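Local coordinates for uricase (Arthrobacter globiformis, PDB 2YZC), which catalyses the oxidation of uric acid by molecular oxygen to 5-hydroxyisourate and hydrogen peroxide, a step on the route to allantoin, at residues 208-213 and 243-248. Numbering follows the deposited sequence.
Sequences GLLLKA and IKMSLP
L210 turns CG away from its own carbonyl carbon (chi1 -67°) and I243 sets CG1 opposite the backbone N (chi1 179°); I243 then stays extended out to its end (chi2 172°), which brings CD1 within 4.1 Å of L210 CD2. The two side chains pass alongside, pointing opposite ways, and touch through these methyls. The same L210 CD2 also lies against the sulfur of M245, with 4.2 Å between CD2 and SD; the CD2 branch alone touches both strand residues. The contact is purely apolar and small, about 80 Å² in all, and the backbones stay well apart, L210 CA and M245 CA being 10.4 Å from each other. It joins helix 199-216 to strand 240-254 of the antiparallel sheet, the layering of helices on a sheet seen in the tunnelling fold of uricases. I243 and M245 point toward the helix, while K244 and S246 alternate to the other face, where K244 makes a cation-pi contact with W295 and S246 OG hydrogen-bonds E280. Around the buried contact, A188 of the adjoining strand 182-192 touches both L210 and M245, and helix 222-236 adds M229 against L210 and M226 against M245.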
ATOM      1  N   GLY A 208     -17.390 -21.158   5.388  1.00 19.36           N
ATOM      2  CA  GLY A 208     -18.755 -21.312   4.911  1.00 19.09           C
ATOM      3  C   GLY A 208     -19.808 -20.856   5.911  1.00 20.88           C
ATOM      4  O   GLY A 208     -20.822 -20.270   5.529  1.00 20.52           O
ATOM      5  N   LEU A 209     -19.582 -21.127   7.192  1.00 19.33           N
ATOM      6  CA  LEU A 209     -20.534 -20.731   8.230  1.00 21.59           C
ATOM      7  C   LEU A 209     -20.601 -19.211   8.376  1.00 21.19           C
ATOM      8  O   LEU A 209     -21.674 -18.643   8.596  1.00 19.27           O
ATOM      9  CB  LEU A 209     -20.149 -21.362   9.568  1.00 20.31           C
ATOM     10  CG  LEU A 209     -20.212 -22.890   9.618  1.00 23.30           C
ATOM     11  CD1 LEU A 209     -19.590 -23.400  10.909  1.00 21.60           C
ATOM     12  CD2 LEU A 209     -21.662 -23.337   9.497  1.00 24.19           C
ATOM     13  N   LEU A 210     -19.451 -18.558   8.258  1.00 19.88           N
ATOM     14  CA  LEU A 210     -19.394 -17.102   8.367  1.00 19.93           C
ATOM     15  C   LEU A 210     -20.124 -16.464   7.190  1.00 19.93           C
ATOM     16  O   LEU A 210     -20.919 -15.542   7.366  1.00 17.84           O
ATOM     17  CB  LEU A 210     -17.941 -16.621   8.387  1.00 18.64           C
ATOM     18  CG  LEU A 210     -17.090 -17.007   9.600  1.00 19.38           C
ATOM     19  CD1 LEU A 210     -15.649 -16.580   9.373  1.00 19.21           C
ATOM     20  CD2 LEU A 210     -17.645 -16.338  10.853  1.00 17.72           C
ATOM     21  N   LEU A 211     -19.846 -16.964   5.991  1.00 20.20           N
ATOM     22  CA  LEU A 211     -20.471 -16.441   4.782  1.00 21.55           C
ATOM     23  C   LEU A 211     -21.979 -16.649   4.830  1.00 21.47           C
ATOM     24  O   LEU A 211     -22.751 -15.763   4.458  1.00 21.29           O
ATOM     25  CB  LEU A 211     -19.883 -17.140   3.555  1.00 20.96           C
ATOM     26  CG  LEU A 211     -18.946 -16.374   2.608  1.00 24.35           C
ATOM     27  CD1 LEU A 211     -18.264 -15.216   3.309  1.00 23.85           C
ATOM     28  CD2 LEU A 211     -17.931 -17.355   2.033  1.00 19.56           C
ATOM     29  N   LYS A 212     -22.390 -17.826   5.298  1.00 21.56           N
ATOM     30  CA  LYS A 212     -23.804 -18.173   5.395  1.00 23.50           C
ATOM     31  C   LYS A 212     -24.555 -17.278   6.372  1.00 23.17           C
ATOM     32  O   LYS A 212     -25.638 -16.781   6.060  1.00 23.41           O
ATOM     33  CB  LYS A 212     -23.960 -19.636   5.819  1.00 25.98           C
ATOM     34  CG  LYS A 212     -25.408 -20.078   6.018  1.00 29.56           C
ATOM     35  CD  LYS A 212     -25.476 -21.523   6.499  1.00 33.02           C
ATOM     36  CE  LYS A 212     -26.907 -21.955   6.788  1.00 36.53           C
ATOM     37  NZ  LYS A 212     -27.764 -21.894   5.570  1.00 40.31           N
ATOM     38  N   ALA A 213     -23.986 -17.080   7.558  1.00 21.92           N
ATOM     39  CA  ALA A 213     -24.622 -16.240   8.567  1.00 22.33           C
ATOM     40  C   ALA A 213     -24.681 -14.794   8.091  1.00 22.11           C
ATOM     41  O   ALA A 213     -25.678 -14.104   8.301  1.00 23.67           O
ATOM     42  CB  ALA A 213     -23.859 -16.327   9.884  1.00 20.82           C
ATOM     43  N   ILE A 243     -14.166 -17.145  19.043  1.00 18.17           N
ATOM     44  CA  ILE A 243     -13.875 -16.553  17.752  1.00 18.31           C
ATOM     45  C   ILE A 243     -13.995 -15.053  17.933  1.00 17.68           C
ATOM     46  O   ILE A 243     -14.916 -14.564  18.592  1.00 20.39           O
ATOM     47  CB  ILE A 243     -14.852 -17.053  16.665  1.00 18.21           C
ATOM     48  CG1 ILE A 243     -14.526 -16.378  15.326  1.00 19.08           C
ATOM     49  CG2 ILE A 243     -16.290 -16.772  17.077  1.00 19.54           C
ATOM     50  CD1 ILE A 243     -15.300 -16.931  14.157  1.00 19.52           C
ATOM     51  N   LYS A 244     -13.035 -14.327  17.378  1.00 18.93           N
ATOM     52  CA  LYS A 244     -13.029 -12.880  17.467  1.00 18.86           C
ATOM     53  C   LYS A 244     -13.158 -12.337  16.064  1.00 21.83           C
ATOM     54  O   LYS A 244     -12.544 -12.861  15.136  1.00 15.66           O
ATOM     55  CB  LYS A 244     -11.726 -12.375  18.080  1.00 22.25           C
ATOM     56  CG  LYS A 244     -11.530 -12.758  19.532  1.00 24.52           C
ATOM     57  CD  LYS A 244     -10.307 -12.077  20.113  1.00 25.85           C
ATOM     58  CE  LYS A 244     -10.279 -12.210  21.627  1.00 29.27           C
ATOM     59  NZ  LYS A 244      -9.177 -11.399  22.209  1.00 32.40           N
ATOM     60  N   MET A 245     -13.956 -11.290  15.912  1.00 19.33           N
ATOM     61  CA  MET A 245     -14.131 -10.683  14.606  1.00 21.04           C
ATOM     62  C   MET A 245     -13.968  -9.177  14.679  1.00 20.80           C
ATOM     63  O   MET A 245     -14.285  -8.544  15.690  1.00 17.10           O
ATOM     64  CB  MET A 245     -15.509 -11.028  14.043  1.00 23.21           C
ATOM     65  CG  MET A 245     -15.668 -12.490  13.691  1.00 28.82           C
ATOM     66  SD  MET A 245     -17.379 -12.918  13.345  1.00 32.98           S
ATOM     67  CE  MET A 245     -17.892 -13.441  14.954  1.00 33.08           C
ATOM     68  N   SER A 246     -13.456  -8.622  13.587  1.00 20.97           N
ATOM     69  CA  SER A 246     -13.246  -7.192  13.451  1.00 20.15           C
ATOM     70  C   SER A 246     -13.865  -6.890  12.093  1.00 20.62           C
ATOM     71  O   SER A 246     -13.308  -7.249  11.054  1.00 20.38           O
ATOM     72  CB  SER A 246     -11.751  -6.874  13.446  1.00 21.21           C
ATOM     73  OG  SER A 246     -11.537  -5.478  13.380  1.00 22.75           O
ATOM     74  N   LEU A 247     -15.028  -6.248  12.111  1.00 18.87           N
ATOM     75  CA  LEU A 247     -15.746  -5.951  10.883  1.00 20.47           C
ATOM     76  C   LEU A 247     -15.984  -4.477  10.620  1.00 19.90           C
ATOM     77  O   LEU A 247     -16.674  -3.806  11.381  1.00 21.49           O
ATOM     78  CB  LEU A 247     -17.103  -6.657  10.897  1.00 19.86           C
ATOM     79  CG  LEU A 247     -17.119  -8.162  11.173  1.00 23.06           C
ATOM     80  CD1 LEU A 247     -18.551  -8.662  11.152  1.00 19.51           C
ATOM     81  CD2 LEU A 247     -16.286  -8.887  10.125  1.00 22.22           C
ATOM     82  N   PRO A 248     -15.399  -3.946   9.540  1.00 21.10           N
ATOM     83  CA  PRO A 248     -15.628  -2.531   9.258  1.00 20.21           C
ATOM     84  C   PRO A 248     -16.975  -2.399   8.560  1.00 21.60           C
ATOM     85  O   PRO A 248     -17.418  -3.327   7.874  1.00 21.80           O
ATOM     86  CB  PRO A 248     -14.473  -2.172   8.325  1.00 21.49           C
ATOM     87  CG  PRO A 248     -14.243  -3.450   7.576  1.00 22.15           C
ATOM     88  CD  PRO A 248     -14.328  -4.488   8.684  1.00 21.60           C
TER